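Local structure of 3-oxo-glucose-6-phosphate:glutamate aminotransferase (Bacillus subtilis subsp. subtilis, 4K2M) at residues A[271-279]-A[288-296]; A[140-150]-A[160-170]. The protein catalyses the pyridoxal phosphate-dependent, reversible amino transfer from glutamate to 3-dehydro-glucose 6-phosphate, giving kanosamine 6-phosphate for antibiotic synthesis. All coordinates share one frame; numbering follows the deposited sequence. Where two conformers were deposited one is given.

Interaction 1: A[271-279]-A[288-296]; sequences CIQFSYHGF and VINFGFNSK. With O1G (3-deoxy-3-[(E)-({3-hydroxy-2-methyl-5-[(phosphonooxy)methyl]pyridin-4-yl}methylidene)amino]-6-O-phosphono-alpha-D-gluco pyranose), chain I.
In the active site at the dimer interface, the Tyr276 ring rests obliquely on the bent aliphatic chain of Lys296, with Tyr276 CD1 3.6 Å from Lys296 CD. CG of Tyr276 lies anti to the backbone N (chi1 -162°), sending the ring outward until its hydroxyl donates to OP7 of the sugar phosphate of O1G, OH to OP7 2.7 Å. Asn294 ND2 serves the cofactor phosphate, 2.7 Å from OP1, through a bent bond (135° at the hydrogen). Ser244, Gln227 and Tyr381 of the second subunit also bond O1G, so both chains build this pocket, as expected for an aminotransferase of the aspartate aminotransferase fold.

The carbonyls of Phe274 and Ser275, on helix 265-275, capture the returning loop: Phe293 N meets Phe274 O at 2.7 Å and Ser295 N meets Ser275 O at 2.9 Å. A type I' turn, Tyr276 to Phe279, follows; both its central residues, His277 and Gly278, have positive phi, which glycine takes up readily at the second place. Gly292, lacking a side chain, lets its CA come within 3.4 Å of Gly278 N. Ile289 CG1 presses tightly on Gly278 CA, while its CD1 sits 3.7 Å above the centre of the Phe274 ring, a CH-pi contact.

Interaction 2: A[140-150]-A[160-170]; sequences LNPGDEVIMPA and VLASGGVPIYV
The carbonyl oxygen of Gly164 is gripped by two neighbouring residues of the 140-150 segment: Gly143 N donates a hydrogen bond to Gly164 O at 3.0 Å, and Pro142 CA adds a CA-H...O contact to Gly164 O at 3.2 Å. Both glycines have positive phi, Gly143 in the type II turn from Asn141 to Asp144 and Gly164 in the Schellman motif that ends helix 154-163. Asp144 braces its own turn, OD2 accepting from Asn141 N. A water joins Leu140 O to Ser163 O, and beside it Leu140 lays its methyls against Ser163.

Beyond the turns the strands run parallel, 35° apart. Their ladder starts with Val166 N on Asp144 O (2.8 Å) and ends with Val170 N on Met148 O. Pro167 fits because both its neighbours, Val166 and Ile168, turn their N-H groups inward, and its own nitrogen needs no partner in this ladder.

On the helix side, Val146 and Val160 meet tip to tip, CG2 to CG1 3.7 Å. Met148, with CG between its backbone N and carbonyl carbon (chi1 56°), runs alongside Tyr169; its SD reaches Pro167 CB at 3.8 Å and makes an oblique Met-aromatic contact, 5.1 Å from the Tyr169 ring centroid. On the other face, Glu145 stretches its methylenes across Ile168, CG to CG1 3.6 Å, while its OE1 bonds Thr189; further along, Ile147 CG2 packs on the Val170 methyls. Strand 145-148, helix 154-163 and edge strand 166-169 together form a beta-alpha-beta crossover of the mixed seven-stranded sheet in this aminotransferase fold.

Interaction 2 comes first along the chain and closes before interaction 1 opens; their centres lie 21 Å apart and their nearest atoms about 6 Å, without touching. Interaction 2 forms one edge of the mixed sheet, whereas interaction 1 lies at the C-terminal part of helix 265-275 and the loop after it; that helix comes after strand 258-262 of the same sheet. Helix 127-137 is their common neighbour, meeting Phe293 from one and Val160 and Ser163 from the other. They also meet across the dimer: Leu161 and Ala162 pack on Asn290 and Phe293 of the second subunit, and His277 O accepts from Asn158, on helix 154-163 of the second subunit, between the segments of interaction 2.

Interaction 1: A[271-279]-A[288-296]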
loop_
_atom_site.group_PDB
_atom_site.type_symbol
_atom_site.label_atom_id
_atom_site.label_comp_id
_atom_site.label_asym_id
_atom_site.label_seq_id
_atom_site.Cartn_x
_atom_site.Cartn_y
_atom_site.Cartn_z
ATOM N N CYS A 271 1.542 -6.429 16.233
ATOM C CA CYS A 271 1.140 -6.228 14.836
ATOM C C CYS A 271 0.986 -4.748 14.506
ATOM O O CYS A 271 1.417 -4.301 13.445
ATOM C CB CYS A 271 -0.179 -6.937 14.522
ATOM S SG CYS A 271 -0.049 -8.735 14.485
ATOM N N ILE A 272 0.352 -3.994 15.401
ATOM C CA ILE A 272 0.194 -2.563 15.171
ATOM C C ILE A 272 1.557 -1.891 15.101
ATOM O O ILE A 272 1.784 -1.030 14.245
ATOM C CB ILE A 272 -0.674 -1.902 16.254
ATOM C CG1 ILE A 272 -2.097 -2.470 16.198
ATOM C CG2 ILE A 272 -0.709 -0.391 16.065
ATOM C CD1 ILE A 272 -2.968 -2.070 17.385
ATOM N N GLN A 273 2.471 -2.278 15.990
ATOM C CA GLN A 273 3.808 -1.677 15.994
ATOM C C GLN A 273 4.550 -1.970 14.692
ATOM O O GLN A 273 5.097 -1.066 14.073
ATOM C CB GLN A 273 4.625 -2.147 17.218
ATOM C CG GLN A 273 3.985 -1.741 18.535
ATOM C CD GLN A 273 4.543 -2.505 19.722
ATOM O OE1 GLN A 273 5.293 -3.476 19.561
ATOM N NE2 GLN A 273 4.183 -2.064 20.923
ATOM N N PHE A 274 4.524 -3.219 14.245
ATOM C CA PHE A 274 5.173 -3.568 12.981
ATOM C C PHE A 274 4.506 -2.919 11.759
ATOM O O PHE A 274 5.175 -2.636 10.763
ATOM C CB PHE A 274 5.216 -5.089 12.791
ATOM C CG PHE A 274 6.434 -5.736 13.376
ATOM C CD1 PHE A 274 7.679 -5.534 12.801
ATOM C CD2 PHE A 274 6.334 -6.551 14.491
ATOM C CE1 PHE A 274 8.814 -6.137 13.327
ATOM C CE2 PHE A 274 7.467 -7.160 15.036
ATOM C CZ PHE A 274 8.702 -6.956 14.449
ATOM N N SER A 275 3.199 -2.681 11.844
ATOM C CA SER A 275 2.433 -2.127 10.719
ATOM C C SER A 275 2.692 -0.639 10.546
ATOM O O SER A 275 2.382 -0.038 9.498
ATOM C CB SER A 275 0.940 -2.340 10.953
ATOM O OG SER A 275 0.442 -1.368 11.873
ATOM N N TYR A 276 3.223 -0.016 11.591
ATOM C CA TYR A 276 3.426 1.423 11.540
ATOM C C TYR A 276 4.731 1.870 12.200
ATOM O O TYR A 276 4.729 2.428 13.305
ATOM C CB TYR A 276 2.206 2.156 12.112
ATOM C CG TYR A 276 2.131 3.612 11.730
ATOM C CD1 TYR A 276 2.056 3.996 10.397
ATOM C CD2 TYR A 276 2.112 4.608 12.705
ATOM C CE1 TYR A 276 1.980 5.346 10.039
ATOM C CE2 TYR A 276 2.035 5.949 12.365
ATOM C CZ TYR A 276 1.964 6.307 11.027
ATOM O OH TYR A 276 1.878 7.628 10.672
ATOM N N HIS A 277 5.832 1.587 11.503
ATOM C CA HIS A 277 7.153 2.175 11.779
ATOM C C HIS A 277 7.804 1.769 13.094
ATOM O O HIS A 277 8.864 2.291 13.461
ATOM C CB HIS A 277 7.101 3.703 11.648
ATOM C CG HIS A 277 6.876 4.173 10.242
ATOM N ND1 HIS A 277 7.754 3.881 9.217
ATOM C CD2 HIS A 277 5.873 4.896 9.686
ATOM C CE1 HIS A 277 7.297 4.401 8.090
ATOM N NE2 HIS A 277 6.163 5.029 8.349
ATOM N N GLY A 278 7.190 0.825 13.791
ATOM C CA GLY A 278 7.734 0.385 15.070
ATOM C C GLY A 278 7.317 1.321 16.188
ATOM O O GLY A 278 7.844 1.241 17.298
ATOM N N PHE A 279 6.371 2.212 15.902
ATOM C CA PHE A 279 5.966 3.211 16.883
ATOM C C PHE A 279 5.121 2.602 17.995
ATOM O O PHE A 279 4.365 1.640 17.773
ATOM C CB PHE A 279 5.116 4.315 16.245
ATOM C CG PHE A 279 5.858 5.190 15.250
ATOM C CD1 PHE A 279 7.241 5.333 15.292
ATOM C CD2 PHE A 279 5.139 5.857 14.259
ATOM C CE1 PHE A 279 7.902 6.150 14.367
ATOM C CE2 PHE A 279 5.788 6.682 13.328
ATOM C CZ PHE A 279 7.164 6.831 13.380
ATOM N N VAL A 288 9.272 1.788 19.670
ATOM C CA VAL A 288 9.402 0.902 20.828
ATOM C C VAL A 288 9.892 -0.479 20.409
ATOM O O VAL A 288 10.181 -1.325 21.259
ATOM C CB VAL A 288 8.089 0.762 21.616
ATOM C CG1 VAL A 288 7.649 2.112 22.196
ATOM C CG2 VAL A 288 6.975 0.172 20.734
ATOM N N ILE A 289 9.954 -0.721 19.100
ATOM C CA ILE A 289 10.649 -1.895 18.572
ATOM C C ILE A 289 11.687 -1.459 17.545
ATOM O O ILE A 289 11.660 -0.312 17.098
ATOM C CB ILE A 289 9.690 -2.947 17.989
ATOM C CG1 ILE A 289 8.841 -2.348 16.858
ATOM C CG2 ILE A 289 8.794 -3.529 19.095
ATOM C CD1 ILE A 289 8.041 -3.378 16.084
ATOM N N ASN A 290 12.585 -2.367 17.162
ATOM C CA ASN A 290 13.736 -1.990 16.337
ATOM C C ASN A 290 13.338 -1.284 15.043
ATOM O O ASN A 290 13.943 -0.284 14.662
ATOM C CB ASN A 290 14.602 -3.203 16.021
ATOM C CG ASN A 290 15.307 -3.742 17.254
ATOM O OD1 ASN A 290 15.370 -3.064 18.284
ATOM N ND2 ASN A 290 15.819 -4.964 17.163
ATOM N N PHE A 291 12.316 -1.811 14.375
ATOM C CA PHE A 291 11.804 -1.173 13.170
ATOM C C PHE A 291 10.389 -1.625 12.872
ATOM O O PHE A 291 9.896 -2.599 13.439
ATOM C CB PHE A 291 12.695 -1.517 11.973
ATOM C CG PHE A 291 12.578 -2.940 11.517
ATOM C CD1 PHE A 291 11.681 -3.297 10.513
ATOM C CD2 PHE A 291 13.378 -3.923 12.082
ATOM C CE1 PHE A 291 11.575 -4.626 10.098
ATOM C CE2 PHE A 291 13.284 -5.239 11.669
ATOM C CZ PHE A 291 12.376 -5.591 10.675
ATOM N N GLY A 292 9.746 -0.935 11.943
ATOM C CA GLY A 292 8.441 -1.357 11.476
ATOM C C GLY A 292 8.289 -0.933 10.038
ATOM O O GLY A 292 9.217 -0.378 9.455
ATOM N N PHE A 293 7.121 -1.197 9.462
ATOM C CA PHE A 293 6.869 -0.866 8.063
ATOM C C PHE A 293 5.877 0.264 7.953
ATOM O O PHE A 293 5.354 0.739 8.957
ATOM C CB PHE A 293 6.298 -2.085 7.340
ATOM C CG PHE A 293 7.184 -3.287 7.409
ATOM C CD1 PHE A 293 8.164 -3.495 6.447
ATOM C CD2 PHE A 293 7.039 -4.212 8.434
ATOM C CE1 PHE A 293 8.991 -4.611 6.503
ATOM C CE2 PHE A 293 7.865 -5.322 8.499
ATOM C CZ PHE A 293 8.839 -5.522 7.533
ATOM N N ASN A 294 5.623 0.713 6.727
ATOM C CA ASN A 294 4.534 1.646 6.490
ATOM C C ASN A 294 3.403 0.876 5.839
ATOM O O ASN A 294 3.177 0.989 4.626
ATOM C CB ASN A 294 4.988 2.777 5.568
ATOM C CG ASN A 294 3.946 3.874 5.426
ATOM O OD1 ASN A 294 2.942 3.894 6.147
ATOM N ND2 ASN A 294 4.176 4.802 4.485
ATOM N N SER A 295 2.665 0.110 6.641
ATOM C CA SER A 295 1.782 -0.889 6.058
ATOM C C SER A 295 0.401 -0.974 6.675
ATOM O O SER A 295 -0.181 -2.053 6.676
ATOM C CB SER A 295 2.443 -2.261 6.108
ATOM O OG SER A 295 3.651 -2.267 5.366
ATOM N N LYS A 296 -0.120 0.137 7.199
ATOM C CA LYS A 296 -1.535 0.194 7.556
ATOM C C LYS A 296 -2.390 0.347 6.300
ATOM O O LYS A 296 -1.937 0.879 5.288
ATOM C CB LYS A 296 -1.820 1.370 8.497
ATOM C CG LYS A 296 -1.175 1.244 9.868
ATOM C CD LYS A 296 -1.271 2.555 10.647
ATOM C CE LYS A 296 -2.722 2.926 10.934
ATOM N NZ LYS A 296 -3.441 1.804 11.616
HETATM P P O1G I . 5.999 7.475 3.079
HETATM C C3A O1G I . 9.762 11.465 4.971
HETATM O O3 O1G I . 9.306 12.641 5.469
HETATM C C1 O1G I . 4.786 12.543 8.717
HETATM N "N1'" O1G I . 11.498 10.099 4.140
HETATM C C2 O1G I . 6.069 12.378 7.899
HETATM O O2 O1G I . 6.652 13.723 7.795
HETATM C C9A O1G I . 11.101 11.285 4.634
HETATM C C2A O1G I . 12.128 12.396 4.802
HETATM C C3 O1G I . 5.807 11.807 6.500
HETATM N "N3'" O1G I . 7.157 11.485 6.016
HETATM O O1 O1G I . 3.970 13.567 8.142
HETATM C C4 O1G I . 4.863 10.583 6.542
HETATM O O4 O1G I . 4.441 10.528 5.162
HETATM C C4A O1G I . 8.850 10.428 4.793
HETATM C C4B O1G I . 7.430 10.580 5.153
HETATM C C5 O1G I . 3.633 10.952 7.370
HETATM O O5 O1G I . 4.004 11.330 8.706
HETATM C C5A O1G I . 9.290 9.221 4.277
HETATM C C5T O1G I . 8.433 7.974 4.022
HETATM C C6 O1G I . 2.686 9.809 7.604
HETATM C C6A O1G I . 10.629 9.078 3.952
HETATM O OP1 O1G I . 6.307 6.015 3.309
HETATM O OP2 O1G I . 5.418 7.722 1.719
HETATM O OP3 O1G I . 5.150 8.039 4.240
HETATM O OP4 O1G I . 7.408 8.312 3.043
HETATM O O6 O1G I . 1.508 10.093 8.267
HETATM P "P'" O1G I . 0.185 9.240 7.928
HETATM O OP6 O1G I . 0.003 9.335 6.422
HETATM O OP7 O1G I . 0.436 7.834 8.436
HETATM O OP8 O1G I . -0.895 9.988 8.702
HETATM O O HOH W 1 -2.173 -0.385 12.652
#

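Interaction 2: A[140-150]-A[160-170]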
loop_
_atom_site.group_PDB
_atom_site.type_symbol
_atom_site.label_atom_id
_atom_site.label_comp_id
_atom_site.label_asym_id
_atom_site.label_seq_id
_atom_site.Cartn_x
_atom_site.Cartn_y
_atom_site.Cartn_z
ATOM N N LEU A 140 9.001 -14.247 14.651
ATOM C CA LEU A 140 9.885 -14.881 13.664
ATOM C C LEU A 140 11.264 -14.240 13.660
ATOM O O LEU A 140 11.389 -13.022 13.519
ATOM C CB LEU A 140 9.314 -14.827 12.236
ATOM C CG LEU A 140 10.207 -15.575 11.226
ATOM C CD1 LEU A 140 9.391 -16.383 10.229
ATOM C CD2 LEU A 140 11.171 -14.641 10.470
ATOM N N ASN A 141 12.291 -15.074 13.786
ATOM C CA ASN A 141 13.684 -14.642 13.662
ATOM C C ASN A 141 14.292 -15.228 12.395
ATOM O O ASN A 141 13.849 -16.275 11.935
ATOM C CB ASN A 141 14.475 -15.123 14.873
ATOM C CG ASN A 141 13.975 -14.517 16.163
ATOM O OD1 ASN A 141 13.761 -13.304 16.247
ATOM N ND2 ASN A 141 13.765 -15.355 17.169
ATOM N N PRO A 142 15.311 -14.560 11.822
ATOM C CA PRO A 142 15.885 -15.076 10.573
ATOM C C PRO A 142 16.338 -16.520 10.737
ATOM O O PRO A 142 16.928 -16.873 11.768
ATOM C CB PRO A 142 17.094 -14.163 10.347
ATOM C CG PRO A 142 16.695 -12.880 10.990
ATOM C CD PRO A 142 15.936 -13.287 12.227
ATOM N N GLY A 143 16.017 -17.357 9.755
ATOM C CA GLY A 143 16.351 -18.764 9.808
ATOM C C GLY A 143 15.254 -19.668 10.340
ATOM O O GLY A 143 15.328 -20.890 10.158
ATOM N N ASP A 144 14.254 -19.092 11.011
ATOM C CA ASP A 144 13.137 -19.872 11.525
ATOM C C ASP A 144 12.412 -20.525 10.360
ATOM O O ASP A 144 12.165 -19.880 9.337
ATOM C CB ASP A 144 12.121 -18.972 12.232
ATOM C CG ASP A 144 12.543 -18.574 13.629
ATOM O OD1 ASP A 144 13.551 -19.106 14.142
ATOM O OD2 ASP A 144 11.839 -17.725 14.224
ATOM N N GLU A 145 12.050 -21.787 10.528
ATOM C CA GLU A 145 11.391 -22.518 9.460
ATOM C C GLU A 145 9.869 -22.387 9.545
ATOM O O GLU A 145 9.271 -22.364 10.628
ATOM C CB GLU A 145 11.829 -23.986 9.452
ATOM C CG GLU A 145 13.237 -24.180 8.872
ATOM C CD GLU A 145 13.756 -25.603 8.993
ATOM O OE1 GLU A 145 13.029 -26.489 9.499
ATOM O OE2 GLU A 145 14.915 -25.824 8.575
ATOM N N VAL A 146 9.248 -22.300 8.376
ATOM C CA VAL A 146 7.803 -22.130 8.280
ATOM C C VAL A 146 7.281 -23.195 7.342
ATOM O O VAL A 146 7.586 -23.164 6.149
ATOM C CB VAL A 146 7.463 -20.746 7.667
ATOM C CG1 VAL A 146 5.927 -20.583 7.528
ATOM C CG2 VAL A 146 8.050 -19.622 8.515
ATOM N N ILE A 147 6.526 -24.153 7.874
ATOM C CA ILE A 147 5.990 -25.229 7.057
ATOM C C ILE A 147 4.778 -24.718 6.271
ATOM O O ILE A 147 3.865 -24.109 6.842
ATOM C CB ILE A 147 5.599 -26.430 7.930
ATOM C CG1 ILE A 147 6.866 -27.065 8.535
ATOM C CG2 ILE A 147 4.829 -27.456 7.104
ATOM C CD1 ILE A 147 6.547 -28.212 9.526
ATOM N N MET A 148 4.763 -24.957 4.962
ATOM C CA MET A 148 3.729 -24.366 4.107
ATOM C C MET A 148 3.610 -25.177 2.828
ATOM O O MET A 148 4.522 -25.971 2.506
ATOM C CB MET A 148 4.078 -22.893 3.784
ATOM C CG MET A 148 5.430 -22.696 3.135
ATOM S SD MET A 148 5.766 -20.954 2.777
ATOM C CE MET A 148 4.619 -20.637 1.449
ATOM N N PRO A 149 2.511 -24.978 2.079
ATOM C CA PRO A 149 2.405 -25.641 0.770
ATOM C C PRO A 149 3.169 -24.892 -0.318
ATOM O O PRO A 149 3.502 -23.706 -0.171
ATOM C CB PRO A 149 0.901 -25.600 0.486
ATOM C CG PRO A 149 0.456 -24.316 1.139
ATOM C CD PRO A 149 1.286 -24.207 2.405
ATOM N N ALA A 150 3.419 -25.576 -1.431
ATOM C CA ALA A 150 4.161 -24.984 -2.538
ATOM C C ALA A 150 3.273 -24.529 -3.690
ATOM O O ALA A 150 3.787 -24.123 -4.744
ATOM C CB ALA A 150 5.194 -25.992 -3.051
ATOM N N VAL A 160 7.124 -14.876 3.824
ATOM C CA VAL A 160 8.042 -15.620 4.675
ATOM C C VAL A 160 9.485 -15.191 4.414
ATOM O O VAL A 160 10.227 -14.855 5.344
ATOM C CB VAL A 160 7.917 -17.125 4.446
ATOM C CG1 VAL A 160 8.917 -17.869 5.322
ATOM C CG2 VAL A 160 6.502 -17.599 4.786
ATOM N N LEU A 161 9.881 -15.198 3.146
ATOM C CA LEU A 161 11.257 -14.866 2.782
ATOM C C LEU A 161 11.622 -13.426 3.135
ATOM O O LEU A 161 12.745 -13.155 3.583
ATOM C CB LEU A 161 11.482 -15.128 1.290
ATOM C CG LEU A 161 11.464 -16.605 0.915
ATOM C CD1 LEU A 161 11.335 -16.775 -0.597
ATOM C CD2 LEU A 161 12.729 -17.311 1.421
ATOM N N ALA A 162 10.685 -12.503 2.932
ATOM C CA ALA A 162 10.926 -11.087 3.231
ATOM C C ALA A 162 11.105 -10.881 4.729
ATOM O O ALA A 162 11.834 -9.984 5.155
ATOM C CB ALA A 162 9.761 -10.228 2.732
ATOM N N SER A 163 10.431 -11.698 5.534
ATOM C CA SER A 163 10.532 -11.576 6.989
ATOM C C SER A 163 11.802 -12.235 7.520
ATOM O O SER A 163 12.129 -12.100 8.700
ATOM C CB SER A 163 9.307 -12.175 7.682
ATOM O OG SER A 163 9.379 -13.595 7.754
ATOM N N GLY A 164 12.515 -12.952 6.652
ATOM C CA GLY A 164 13.760 -13.608 7.044
ATOM C C GLY A 164 13.600 -15.105 7.325
ATOM O O GLY A 164 14.561 -15.803 7.698
ATOM N N GLY A 165 12.384 -15.606 7.132
ATOM C CA GLY A 165 12.075 -16.998 7.439
ATOM C C GLY A 165 12.459 -17.930 6.307
ATOM O O GLY A 165 12.830 -17.479 5.215
ATOM N N VAL A 166 12.359 -19.232 6.572
ATOM C CA VAL A 166 12.744 -20.267 5.626
ATOM C C VAL A 166 11.543 -21.140 5.324
ATOM O O VAL A 166 11.091 -21.905 6.177
ATOM C CB VAL A 166 13.848 -21.168 6.226
ATOM C CG1 VAL A 166 14.110 -22.379 5.303
ATOM C CG2 VAL A 166 15.131 -20.357 6.455
ATOM N N PRO A 167 11.002 -21.031 4.099
ATOM C CA PRO A 167 9.895 -21.913 3.733
ATOM C C PRO A 167 10.324 -23.377 3.703
ATOM O O PRO A 167 11.380 -23.714 3.136
ATOM C CB PRO A 167 9.535 -21.455 2.311
ATOM C CG PRO A 167 10.015 -20.013 2.238
ATOM C CD PRO A 167 11.290 -20.022 3.066
ATOM N N ILE A 168 9.514 -24.226 4.321
ATOM C CA ILE A 168 9.695 -25.667 4.250
ATOM C C ILE A 168 8.433 -26.247 3.632
ATOM O O ILE A 168 7.355 -26.267 4.246
ATOM C CB ILE A 168 9.960 -26.273 5.634
ATOM C CG1 ILE A 168 11.250 -25.690 6.233
ATOM C CG2 ILE A 168 10.081 -27.802 5.555
ATOM C CD1 ILE A 168 12.537 -25.998 5.440
ATOM N N TYR A 169 8.548 -26.682 2.387
ATOM C CA TYR A 169 7.364 -27.094 1.650
ATOM C C TYR A 169 6.971 -28.528 1.969
ATOM O O TYR A 169 7.821 -29.444 1.998
ATOM C CB TYR A 169 7.612 -26.914 0.156
ATOM C CG TYR A 169 7.888 -25.464 -0.175
ATOM C CD1 TYR A 169 6.865 -24.524 -0.090
ATOM C CD2 TYR A 169 9.153 -25.035 -0.542
ATOM C CE1 TYR A 169 7.104 -23.193 -0.370
ATOM C CE2 TYR A 169 9.401 -23.701 -0.831
ATOM C CZ TYR A 169 8.363 -22.796 -0.742
ATOM O OH TYR A 169 8.570 -21.464 -1.029
ATOM N N VAL A 170 5.689 -28.718 2.241
ATOM C CA VAL A 170 5.138 -30.059 2.382
ATOM C C VAL A 170 3.967 -30.269 1.423
ATOM O O VAL A 170 3.339 -29.309 0.945
ATOM C CB VAL A 170 4.743 -30.416 3.838
ATOM C CG1 VAL A 170 5.877 -30.124 4.792
ATOM C CG2 VAL A 170 3.530 -29.666 4.261
HETATM O O HOH W 2 13.085 -11.882 11.337
HETATM O O HOH W 3 2.789 -28.368 -1.566
#